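CMP/dCMP-type deaminase domain-containing protein (Aspergillus oryzae RIB40, PDB 7DS1) probably catalyses the zinc-dependent deamination of the pyrimidine intermediate DARIPP during riboflavin biosynthesis, as a Rib2-type member of the cytidine deaminase superfamily. Local coordinates at residues E17-R22 with G51-L56; V28-V33 with L93-T98; F132-P137 with R165-V170. All blocks are in the same frame, centred on the assembly; numbering follows the deposited sequence.

Contact 1. Residues E17-R22 with G51-L56. With HJL ([(2~{R},3~{S},4~{S})-5-[[2,5-bis(azanyl)-6-oxidanylidene-1~{H}-pyrimidin-4-yl]amino]-2,3,4-tris(oxidanyl)pentyl] dihydrogen phosphate), chain C.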
loop_
_atom_site.group_PDB
_atom_site.type_symbol
_atom_site.label_atom_id
_atom_site.label_comp_id
_atom_site.label_asym_id
_atom_site.label_seq_id
_atom_site.Cartn_x
_atom_site.Cartn_y
_atom_site.Cartn_z
ATOM N N GLU A 17 11.712 -5.620 0.317
ATOM C CA GLU A 17 12.818 -6.555 0.465
ATOM C C GLU A 17 13.236 -6.750 1.916
ATOM O O GLU A 17 13.966 -7.702 2.203
ATOM C CB GLU A 17 14.006 -6.082 -0.373
ATOM C CG GLU A 17 13.755 -6.241 -1.858
ATOM C CD GLU A 17 14.996 -6.042 -2.689
ATOM O OE1 GLU A 17 15.506 -4.903 -2.731
ATOM O OE2 GLU A 17 15.454 -7.026 -3.304
ATOM N N LYS A 18 12.791 -5.881 2.826
ATOM C CA LYS A 18 13.020 -6.086 4.253
ATOM C C LYS A 18 12.074 -7.117 4.864
ATOM O O LYS A 18 12.341 -7.594 5.974
ATOM C CB LYS A 18 12.875 -4.757 5.002
ATOM C CG LYS A 18 13.842 -3.665 4.548
ATOM C CD LYS A 18 13.578 -2.371 5.300
ATOM C CE LYS A 18 14.573 -1.286 4.921
ATOM N NZ LYS A 18 14.248 0.008 5.595
ATOM N N SER A 19 10.989 -7.471 4.169
ATOM C CA SER A 19 10.000 -8.394 4.722
ATOM C C SER A 19 10.569 -9.806 4.827
ATOM O O SER A 19 11.212 -10.291 3.889
ATOM C CB SER A 19 8.727 -8.439 3.867
ATOM O OG SER A 19 8.332 -7.154 3.417
ATOM N N PRO A 20 10.332 -10.497 5.937
ATOM C CA PRO A 20 10.749 -11.895 6.044
ATOM C C PRO A 20 9.868 -12.779 5.180
ATOM O O PRO A 20 8.633 -12.674 5.227
ATOM C CB PRO A 20 10.571 -12.208 7.537
ATOM C CG PRO A 20 9.535 -11.242 8.007
ATOM C CD PRO A 20 9.666 -10.006 7.159
ATOM N N PRO A 21 10.466 -13.638 4.358
ATOM C CA PRO A 21 9.670 -14.524 3.494
ATOM C C PRO A 21 8.850 -15.524 4.301
ATOM O O PRO A 21 9.357 -16.170 5.219
ATOM C CB PRO A 21 10.731 -15.227 2.640
ATOM C CG PRO A 21 11.914 -14.299 2.665
ATOM C CD PRO A 21 11.901 -13.676 4.028
ATOM N N ARG A 22 7.575 -15.650 3.941
ATOM C CA ARG A 22 6.636 -16.568 4.574
ATOM C C ARG A 22 5.790 -17.235 3.497
ATOM O O ARG A 22 5.585 -16.657 2.421
ATOM C CB ARG A 22 5.717 -15.842 5.571
ATOM C CG ARG A 22 6.440 -15.196 6.747
ATOM C CD ARG A 22 6.922 -16.239 7.741
ATOM N NE ARG A 22 7.551 -15.623 8.907
ATOM C CZ ARG A 22 8.862 -15.445 9.047
ATOM N NH1 ARG A 22 9.697 -15.835 8.091
ATOM N NH2 ARG A 22 9.342 -14.877 10.147
ATOM N N GLY A 51 5.955 1.530 5.468
ATOM C CA GLY A 51 5.787 0.227 6.088
ATOM C C GLY A 51 6.113 -0.890 5.125
ATOM O O GLY A 51 6.115 -0.706 3.905
ATOM N N TYR A 52 6.395 -2.064 5.683
ATOM C CA TYR A 52 6.556 -3.259 4.864
ATOM C C TYR A 52 5.938 -4.446 5.591
ATOM O O TYR A 52 5.676 -4.393 6.795
ATOM C CB TYR A 52 8.038 -3.516 4.501
ATOM C CG TYR A 52 8.967 -3.706 5.677
ATOM C CD1 TYR A 52 9.187 -4.972 6.212
ATOM C CD2 TYR A 52 9.635 -2.623 6.244
ATOM C CE1 TYR A 52 10.037 -5.163 7.286
ATOM C CE2 TYR A 52 10.496 -2.803 7.319
ATOM C CZ TYR A 52 10.684 -4.071 7.836
ATOM O OH TYR A 52 11.530 -4.273 8.901
ATOM N N THR A 53 5.681 -5.513 4.832
ATOM C CA THR A 53 5.010 -6.694 5.368
ATOM C C THR A 53 5.751 -7.255 6.576
ATOM O O THR A 53 6.949 -7.543 6.506
ATOM C CB THR A 53 4.911 -7.759 4.281
ATOM O OG1 THR A 53 4.322 -7.163 3.123
ATOM C CG2 THR A 53 4.057 -8.950 4.753
ATOM N N MET A 54 5.013 -7.416 7.680
ATOM C CA MET A 54 5.517 -8.002 8.924
ATOM C C MET A 54 6.677 -7.198 9.510
ATOM O O MET A 54 7.513 -7.732 10.248
ATOM C CB MET A 54 5.892 -9.473 8.730
ATOM C CG MET A 54 4.652 -10.364 8.650
ATOM S SD MET A 54 5.020 -12.048 8.153
ATOM C CE MET A 54 3.435 -12.850 8.430
ATOM N N GLU A 55 6.712 -5.899 9.203
ATOM C CA GLU A 55 7.635 -5.001 9.895
ATOM C C GLU A 55 7.335 -4.970 11.388
ATOM O O GLU A 55 8.252 -4.945 12.219
ATOM C CB GLU A 55 7.540 -3.593 9.303
ATOM C CG GLU A 55 8.315 -2.547 10.102
ATOM C CD GLU A 55 8.237 -1.163 9.489
ATOM O OE1 GLU A 55 7.471 -0.977 8.520
ATOM O OE2 GLU A 55 8.950 -0.261 9.979
ATOM N N LEU A 56 6.051 -4.984 11.742
ATOM C CA LEU A 56 5.588 -4.933 13.120
ATOM C C LEU A 56 5.064 -6.298 13.541
ATOM O O LEU A 56 4.593 -7.077 12.710
ATOM C CB LEU A 56 4.486 -3.881 13.276
ATOM C CG LEU A 56 4.867 -2.482 12.797
ATOM C CD1 LEU A 56 3.681 -1.553 12.876
ATOM C CD2 LEU A 56 6.036 -1.939 13.614
HETATM C C2 HJL C . -0.372 -6.563 0.249
HETATM C C4 HJL C . 0.900 -7.159 2.090
HETATM C C5 HJL C . 0.416 -8.482 1.990
HETATM C C6 HJL C . -0.486 -8.784 0.996
HETATM N N1 HJL C . -0.869 -7.779 0.135
HETATM N N2 HJL C . -0.808 -5.525 -0.692
HETATM N N3 HJL C . 0.498 -6.224 1.224
HETATM N N5 HJL C . 0.840 -9.485 2.893
HETATM O O4 HJL C . 1.700 -6.857 2.975
HETATM C "C1'" HJL C . -2.440 -10.336 0.431
HETATM C "C2'" HJL C . -2.885 -11.806 0.563
HETATM C "C3'" HJL C . -2.822 -12.244 2.050
HETATM C "C4'" HJL C . -3.572 -13.616 2.183
HETATM C "C5'" HJL C . -3.274 -14.287 3.551
HETATM N "N1'" HJL C . -1.028 -10.154 0.870
HETATM O O1P HJL C . -1.837 -12.135 5.083
HETATM O "O2'" HJL C . -4.189 -11.952 0.102
HETATM O O2P HJL C . -3.859 -12.012 6.675
HETATM O "O3'" HJL C . -1.472 -12.361 2.412
HETATM O O3P HJL C . -2.251 -13.986 6.365
HETATM O "O4'" HJL C . -4.935 -13.437 2.093
HETATM O "O5'" HJL C . -3.864 -13.442 4.548
HETATM P PAN HJL C . -2.907 -12.873 5.685
#
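K18 lays its aliphatic chain across the Y52 ring at about a right angle, a clear case of a lysine acting through its methylenes. CB stands over the ring centre in a CH-pi contact, 3.6 Å from the centroid, while CD reaches the CE2 side of the same face. The opposite face belongs to E55, whose CB is centred 3.4 Å above the ring plane, so the Y52 ring is sandwiched between the CB atoms of K18 and E55, and E55 OE1 also accepts Y52 N. Y52 holds CG between its backbone N and carbonyl carbon (chi1 59°), which brings the ring across to K18.

Further along, S19 CB presses on T53 O at 3.3 Å. Then P20 CG approaches M54 CB at 4.1 Å, and R22 CG lies 3.7 Å from M54 SD. Beside this row of contacts, T53 OG1 turns to the ligand, bonding HJL O4 at 2.6 Å and also engaging F26 O and V28 N.

Residues 52-55 form a type II beta turn leaving strand 46-52. The facing loop 17-22 follows helix 4-16, to which S19 OG is tied through A16 O, and leads on toward strand 29-36; T53 meanwhile packs on A62 of helix 62-73.

Contact 2. Residues V28-V33 with L93-T98. With HJL ([(2~{R},3~{S},4~{S})-5-[[2,5-bis(azanyl)-6-oxidanylidene-1~{H}-pyrimidin-4-yl]amino]-2,3,4-tris(oxidanyl)pentyl] dihydrogen phosphate), chain C.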
loop_
_atom_site.group_PDB
_atom_site.type_symbol
_atom_site.label_atom_id
_atom_site.label_comp_id
_atom_site.label_asym_id
_atom_site.label_seq_id
_atom_site.Cartn_x
_atom_site.Cartn_y
_atom_site.Cartn_z
ATOM N N VAL A 28 5.642 -6.950 0.524
ATOM C CA VAL A 28 5.145 -5.711 -0.067
ATOM C C VAL A 28 5.729 -4.533 0.705
ATOM O O VAL A 28 6.092 -4.662 1.877
ATOM C CB VAL A 28 3.594 -5.712 -0.043
ATOM C CG1 VAL A 28 3.004 -4.396 -0.532
ATOM C CG2 VAL A 28 3.056 -6.860 -0.888
ATOM N N GLY A 29 5.860 -3.391 0.033
ATOM C CA GLY A 29 6.254 -2.158 0.694
ATOM C C GLY A 29 5.303 -1.036 0.335
ATOM O O GLY A 29 4.704 -1.027 -0.741
ATOM N N ALA A 30 5.166 -0.082 1.267
ATOM C CA ALA A 30 4.208 1.015 1.144
ATOM C C ALA A 30 4.794 2.326 1.658
ATOM O O ALA A 30 5.510 2.338 2.660
ATOM C CB ALA A 30 2.922 0.715 1.925
ATOM N N ILE A 31 4.475 3.432 0.973
ATOM C CA ILE A 31 4.941 4.765 1.358
ATOM C C ILE A 31 3.757 5.720 1.297
ATOM O O ILE A 31 3.098 5.821 0.257
ATOM C CB ILE A 31 6.069 5.276 0.438
ATOM C CG1 ILE A 31 7.321 4.401 0.566
ATOM C CG2 ILE A 31 6.417 6.740 0.770
ATOM C CD1 ILE A 31 8.395 4.707 -0.496
ATOM N N LEU A 32 3.511 6.439 2.392
ATOM C CA LEU A 32 2.427 7.413 2.465
ATOM C C LEU A 32 2.996 8.819 2.271
ATOM O O LEU A 32 3.937 9.212 2.971
ATOM C CB LEU A 32 1.707 7.298 3.809
ATOM C CG LEU A 32 0.511 8.228 4.027
ATOM C CD1 LEU A 32 -0.589 7.916 3.034
ATOM C CD2 LEU A 32 0.011 8.095 5.463
ATOM N N VAL A 33 2.436 9.559 1.309
ATOM C CA VAL A 33 2.975 10.846 0.867
ATOM C C VAL A 33 1.907 11.920 1.024
ATOM O O VAL A 33 0.738 11.690 0.694
ATOM C CB VAL A 33 3.437 10.770 -0.606
ATOM C CG1 VAL A 33 3.917 12.137 -1.109
ATOM C CG2 VAL A 33 4.544 9.727 -0.768
ATOM N N LEU A 93 -3.303 13.213 0.823
ATOM C CA LEU A 93 -2.556 12.007 1.151
ATOM C C LEU A 93 -2.720 10.972 0.045
ATOM O O LEU A 93 -3.844 10.659 -0.359
ATOM C CB LEU A 93 -3.040 11.420 2.478
ATOM C CG LEU A 93 -2.708 12.235 3.724
ATOM C CD1 LEU A 93 -3.452 11.663 4.931
ATOM C CD2 LEU A 93 -1.198 12.269 3.992
ATOM N N VAL A 94 -1.595 10.456 -0.448
ATOM C CA VAL A 94 -1.590 9.364 -1.415
ATOM C C VAL A 94 -0.663 8.281 -0.890
ATOM O O VAL A 94 0.337 8.571 -0.227
ATOM C CB VAL A 94 -1.146 9.831 -2.822
ATOM C CG1 VAL A 94 -2.036 10.965 -3.323
ATOM C CG2 VAL A 94 0.317 10.279 -2.816
ATOM N N MET A 95 -0.995 7.022 -1.176
ATOM C CA MET A 95 -0.160 5.904 -0.753
ATOM C C MET A 95 0.341 5.151 -1.975
ATOM O O MET A 95 -0.448 4.808 -2.863
ATOM C CB MET A 95 -0.907 4.942 0.183
ATOM C CG MET A 95 0.017 3.873 0.780
ATOM S SD MET A 95 -0.859 2.632 1.770
ATOM C CE MET A 95 -1.005 3.477 3.354
ATOM N N TYR A 96 1.657 4.939 -2.026
ATOM C CA TYR A 96 2.292 4.042 -2.983
ATOM C C TYR A 96 2.444 2.683 -2.323
ATOM O O TYR A 96 2.837 2.595 -1.161
ATOM C CB TYR A 96 3.665 4.583 -3.403
ATOM C CG TYR A 96 3.564 5.849 -4.214
ATOM C CD1 TYR A 96 3.512 5.801 -5.603
ATOM C CD2 TYR A 96 3.487 7.095 -3.588
ATOM C CE1 TYR A 96 3.404 6.958 -6.355
ATOM C CE2 TYR A 96 3.375 8.257 -4.331
ATOM C CZ TYR A 96 3.334 8.178 -5.711
ATOM O OH TYR A 96 3.226 9.322 -6.455
ATOM N N VAL A 97 2.077 1.625 -3.051
ATOM C CA VAL A 97 2.185 0.244 -2.572
ATOM C C VAL A 97 2.628 -0.624 -3.745
ATOM O O VAL A 97 2.129 -0.450 -4.857
ATOM C CB VAL A 97 0.845 -0.277 -1.998
ATOM C CG1 VAL A 97 1.073 -1.506 -1.133
ATOM C CG2 VAL A 97 0.099 0.798 -1.200
ATOM N N THR A 98 3.558 -1.563 -3.520
ATOM C CA THR A 98 4.020 -2.358 -4.664
ATOM C C THR A 98 2.875 -3.172 -5.253
ATOM O O THR A 98 2.772 -3.312 -6.477
ATOM C CB THR A 98 5.201 -3.283 -4.331
ATOM O OG1 THR A 98 4.864 -4.188 -3.272
ATOM C CG2 THR A 98 6.449 -2.490 -3.978
HETATM C C2 HJL C . -0.372 -6.563 0.249
HETATM C C4 HJL C . 0.900 -7.159 2.090
HETATM C C5 HJL C . 0.416 -8.482 1.990
HETATM C C6 HJL C . -0.486 -8.784 0.996
HETATM N N1 HJL C . -0.869 -7.779 0.135
HETATM N N2 HJL C . -0.808 -5.525 -0.692
HETATM N N3 HJL C . 0.498 -6.224 1.224
HETATM N N5 HJL C . 0.840 -9.485 2.893
HETATM O O4 HJL C . 1.700 -6.857 2.975
HETATM C "C1'" HJL C . -2.440 -10.336 0.431
HETATM C "C2'" HJL C . -2.885 -11.806 0.563
HETATM C "C3'" HJL C . -2.822 -12.244 2.050
HETATM C "C4'" HJL C . -3.572 -13.616 2.183
HETATM C "C5'" HJL C . -3.274 -14.287 3.551
HETATM N "N1'" HJL C . -1.028 -10.154 0.870
HETATM O O1P HJL C . -1.837 -12.135 5.083
HETATM O "O2'" HJL C . -4.189 -11.952 0.102
HETATM O O2P HJL C . -3.859 -12.012 6.675
HETATM O "O3'" HJL C . -1.472 -12.361 2.412
HETATM O O3P HJL C . -2.251 -13.986 6.365
HETATM O "O4'" HJL C . -4.935 -13.437 2.093
HETATM O "O5'" HJL C . -3.864 -13.442 4.548
HETATM P PAN HJL C . -2.907 -12.873 5.685
#
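Y96 O accepts the backbone N-H of I31 at 2.8 Å and also draws in A30 CA, 3.1 Å away, as a CA-H...O donor. The two strands, 29-33 and 93-97, run antiparallel at 163° within the mixed central sheet of the cytidine deaminase fold. I31 O repeats the pattern from the other strand: it takes Y96 N as a hydrogen bond and M95 CA as a weaker CA-H contact. V33 and V94 close a second hydrogen-bonded pair, and V33 N to V94 O is nearly straight at 168°. Toward the ligand end, T98 N reaches G29 O at 3.1 Å, just where the chain turns its corner.

Side chains alternate between the faces. A30, L32, M95 and V97 share the one turned to helix 62-73, where M95 and V97 touch E63, a zinc-binding residue in a structure of this protein. I31, V33, V94 and Y96 occupy the other, which meets helix 4-16. There V33 CG2 comes to the edge of the Y96 ring, 4.0 Å from CD2, and the Y96 hydroxyl bonds H5 and R35. With CG1 anti to its backbone N (chi1 175°), V28 sends that methyl to T98 OG1, 3.3 Å away, leaving the other branch for the ligand: V28 CG2 lies 3.4 Å from HJL N3.

Contact 3. Residues F132-P137 with R165-V170. With HJL ([(2~{R},3~{S},4~{S})-5-[[2,5-bis(azanyl)-6-oxidanylidene-1~{H}-pyrimidin-4-yl]amino]-2,3,4-tris(oxidanyl)pentyl] dihydrogen phosphate), chain C.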
loop_
_atom_site.group_PDB
_atom_site.type_symbol
_atom_site.label_atom_id
_atom_site.label_comp_id
_atom_site.label_asym_id
_atom_site.label_seq_id
_atom_site.Cartn_x
_atom_site.Cartn_y
_atom_site.Cartn_z
ATOM N N PHE A 132 -0.208 1.729 -7.339
ATOM C CA PHE A 132 0.381 0.406 -7.139
ATOM C C PHE A 132 0.917 -0.167 -8.447
ATOM O O PHE A 132 0.574 0.291 -9.537
ATOM C CB PHE A 132 -0.613 -0.572 -6.456
ATOM C CG PHE A 132 -1.884 -0.826 -7.221
ATOM C CD1 PHE A 132 -1.942 -1.830 -8.180
ATOM C CD2 PHE A 132 -3.037 -0.098 -6.932
ATOM C CE1 PHE A 132 -3.121 -2.089 -8.873
ATOM C CE2 PHE A 132 -4.223 -0.346 -7.625
ATOM C CZ PHE A 132 -4.264 -1.342 -8.593
ATOM N N GLY A 133 1.799 -1.167 -8.317
ATOM C CA GLY A 133 2.579 -1.671 -9.433
ATOM C C GLY A 133 2.052 -2.937 -10.084
ATOM O O GLY A 133 2.247 -3.142 -11.288
ATOM N N VAL A 134 1.405 -3.805 -9.305
ATOM C CA VAL A 134 0.821 -5.040 -9.829
ATOM C C VAL A 134 -0.517 -5.270 -9.149
ATOM O O VAL A 134 -0.683 -4.971 -7.961
ATOM C CB VAL A 134 1.726 -6.279 -9.615
ATOM C CG1 VAL A 134 3.095 -6.107 -10.275
ATOM C CG2 VAL A 134 1.859 -6.624 -8.122
ATOM N N LYS A 135 -1.469 -5.825 -9.898
ATOM C CA LYS A 135 -2.673 -6.358 -9.273
ATOM C C LYS A 135 -2.301 -7.532 -8.374
ATOM O O LYS A 135 -1.293 -8.206 -8.590
ATOM C CB LYS A 135 -3.672 -6.808 -10.343
ATOM C CG LYS A 135 -4.162 -5.673 -11.230
ATOM C CD LYS A 135 -5.284 -4.882 -10.562
ATOM C CE LYS A 135 -6.622 -5.594 -10.682
ATOM N NZ LYS A 135 -7.660 -4.934 -9.835
ATOM N N GLU A 136 -3.112 -7.778 -7.349
ATOM C CA GLU A 136 -2.804 -8.905 -6.479
ATOM C C GLU A 136 -2.857 -10.195 -7.297
ATOM O O GLU A 136 -3.853 -10.438 -7.993
ATOM C CB GLU A 136 -3.764 -8.995 -5.289
ATOM C CG GLU A 136 -3.372 -10.132 -4.335
ATOM C CD GLU A 136 -4.263 -10.260 -3.103
ATOM O OE1 GLU A 136 -4.907 -9.263 -2.719
ATOM O OE2 GLU A 136 -4.295 -11.374 -2.522
ATOM N N PRO A 137 -1.811 -11.020 -7.272
ATOM C CA PRO A 137 -1.828 -12.254 -8.063
ATOM C C PRO A 137 -2.858 -13.226 -7.517
ATOM O O PRO A 137 -3.259 -13.162 -6.352
ATOM C CB PRO A 137 -0.408 -12.819 -7.908
ATOM C CG PRO A 137 0.388 -11.773 -7.203
ATOM C CD PRO A 137 -0.565 -10.859 -6.503
ATOM N N ARG A 165 7.632 -7.589 -13.068
ATOM C CA ARG A 165 8.445 -8.765 -12.766
ATOM C C ARG A 165 9.211 -8.582 -11.462
ATOM O O ARG A 165 9.216 -9.473 -10.602
ATOM C CB ARG A 165 9.403 -9.071 -13.917
ATOM C CG ARG A 165 10.263 -10.298 -13.639
ATOM C CD ARG A 165 11.236 -10.592 -14.764
ATOM N NE ARG A 165 10.574 -11.130 -15.951
ATOM C CZ ARG A 165 10.176 -12.393 -16.091
ATOM N NH1 ARG A 165 10.352 -13.272 -15.109
ATOM N NH2 ARG A 165 9.593 -12.778 -17.219
ATOM N N GLU A 166 9.844 -7.419 -11.285
ATOM C CA GLU A 166 10.640 -7.190 -10.083
ATOM C C GLU A 166 9.765 -7.181 -8.834
ATOM O O GLU A 166 10.140 -7.756 -7.804
ATOM C CB GLU A 166 11.426 -5.884 -10.200
ATOM C CG GLU A 166 12.849 -6.011 -9.673
ATOM C CD GLU A 166 13.681 -4.757 -9.857
ATOM O OE1 GLU A 166 13.898 -4.337 -11.014
ATOM O OE2 GLU A 166 14.119 -4.190 -8.833
ATOM N N ILE A 167 8.589 -6.549 -8.911
ATOM C CA ILE A 167 7.684 -6.517 -7.762
ATOM C C ILE A 167 7.214 -7.922 -7.416
ATOM O O ILE A 167 7.180 -8.311 -6.241
ATOM C CB ILE A 167 6.493 -5.582 -8.043
ATOM C CG1 ILE A 167 6.933 -4.124 -7.957
ATOM C CG2 ILE A 167 5.342 -5.835 -7.044
ATOM C CD1 ILE A 167 5.882 -3.132 -8.473
ATOM N N LEU A 168 6.844 -8.705 -8.433
ATOM C CA LEU A 168 6.333 -10.052 -8.196
ATOM C C LEU A 168 7.410 -10.976 -7.641
ATOM O O LEU A 168 7.144 -11.758 -6.722
ATOM C CB LEU A 168 5.766 -10.628 -9.493
ATOM C CG LEU A 168 4.464 -9.982 -9.959
ATOM C CD1 LEU A 168 4.236 -10.296 -11.434
ATOM C CD2 LEU A 168 3.289 -10.436 -9.096
ATOM N N GLU A 169 8.627 -10.912 -8.191
ATOM C CA GLU A 169 9.682 -11.807 -7.722
ATOM C C GLU A 169 9.994 -11.556 -6.250
ATOM O O GLU A 169 10.183 -12.504 -5.479
ATOM C CB GLU A 169 10.925 -11.658 -8.603
ATOM C CG GLU A 169 10.709 -12.263 -9.987
ATOM C CD GLU A 169 11.939 -12.242 -10.878
ATOM O OE1 GLU A 169 12.936 -11.576 -10.527
ATOM O OE2 GLU A 169 11.899 -12.899 -11.941
ATOM N N VAL A 170 10.015 -10.286 -5.836
ATOM C CA VAL A 170 10.182 -9.968 -4.420
ATOM C C VAL A 170 8.989 -10.471 -3.621
ATOM O O VAL A 170 9.146 -11.068 -2.548
ATOM C CB VAL A 170 10.383 -8.451 -4.229
ATOM C CG1 VAL A 170 10.200 -8.060 -2.757
ATOM C CG2 VAL A 170 11.756 -8.033 -4.720
HETATM C C2 HJL C . -0.372 -6.563 0.249
HETATM C C4 HJL C . 0.900 -7.159 2.090
HETATM C C5 HJL C . 0.416 -8.482 1.990
HETATM C C6 HJL C . -0.486 -8.784 0.996
HETATM N N1 HJL C . -0.869 -7.779 0.135
HETATM N N2 HJL C . -0.808 -5.525 -0.692
HETATM N N3 HJL C . 0.498 -6.224 1.224
HETATM N N5 HJL C . 0.840 -9.485 2.893
HETATM O O4 HJL C . 1.700 -6.857 2.975
HETATM C "C1'" HJL C . -2.440 -10.336 0.431
HETATM C "C2'" HJL C . -2.885 -11.806 0.563
HETATM C "C3'" HJL C . -2.822 -12.244 2.050
HETATM C "C4'" HJL C . -3.572 -13.616 2.183
HETATM C "C5'" HJL C . -3.274 -14.287 3.551
HETATM N "N1'" HJL C . -1.028 -10.154 0.870
HETATM O O1P HJL C . -1.837 -12.135 5.083
HETATM O "O2'" HJL C . -4.189 -11.952 0.102
HETATM O O2P HJL C . -3.859 -12.012 6.675
HETATM O "O3'" HJL C . -1.472 -12.361 2.412
HETATM O O3P HJL C . -2.251 -13.986 6.365
HETATM O "O4'" HJL C . -4.935 -13.437 2.093
HETATM O "O5'" HJL C . -3.864 -13.442 4.548
HETATM P PAN HJL C . -2.907 -12.873 5.685
#
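The P137 ring meets L168 through its CG, which lies 3.7 Å from L168 CD2, the two side chains sliding past each other in opposite directions. The flat guanidinium of R165 is occupied elsewhere: E169 OE2 lies in its plane at the edge, 3.5 Å from NH1, in a salt bridge one turn along helix 164-171.

V134 is the middle of the contact and illustrates how a single beta-branched residue can serve two neighbours on a helix. Both its methyls meet I167 CG2, V134 CG2 at 3.7 Å and CG1 at 3.9 Å, and CG1 also touches L168 CG at 4.1 Å. I167 carries CG1 beside its backbone N (chi1 -74°), and the chain runs on until CD1 comes within 3.7 Å of G133 CA. The loop thus offers the helix a backbone carbon, a valine and a proline.

In the fold, this joins the chain leaving strand 127-132 to helix 164-171, with L168 also packed on helix 178-187 and I167 on L13 of helix 4-16. E136, whose CB points away from the helix, bonds the ligand hydroxyl HJL O2' through OE2 at 2.7 Å; K135 pairs with E100 and E145. Chemically, then, the contact across the segments is wholly apolar, resting on shape and burial rather than directed bonds, while the loop's charged ends are spent on the ligand and on neighbouring carboxylates.

How the contacts relate
The three contacts lie 14 to 15 Å apart, centre to centre, and each touches the same ligand. Contacts 1 and 2 alternate along the chain and share the sheet: strand 29-36 of contact 2 has strand 46-52 of contact 1 on one flank and strand 91-97 on the other. G51 O to A30 N, at 2.9 Å, is a probable bond joining them. Contact 3 follows both in sequence and adjoins contact 2 where T98 O approaches G133 N at 3.0 Å. Contacts 1 and 3 meet where E17 packs on V170. Through V28, T53 and E136, the N-terminal end of strand 29-36, the turn after strand 46-52 and the loop after strand 127-132 converge on one pocket, illustrating how an active site can be assembled from distant chain segments.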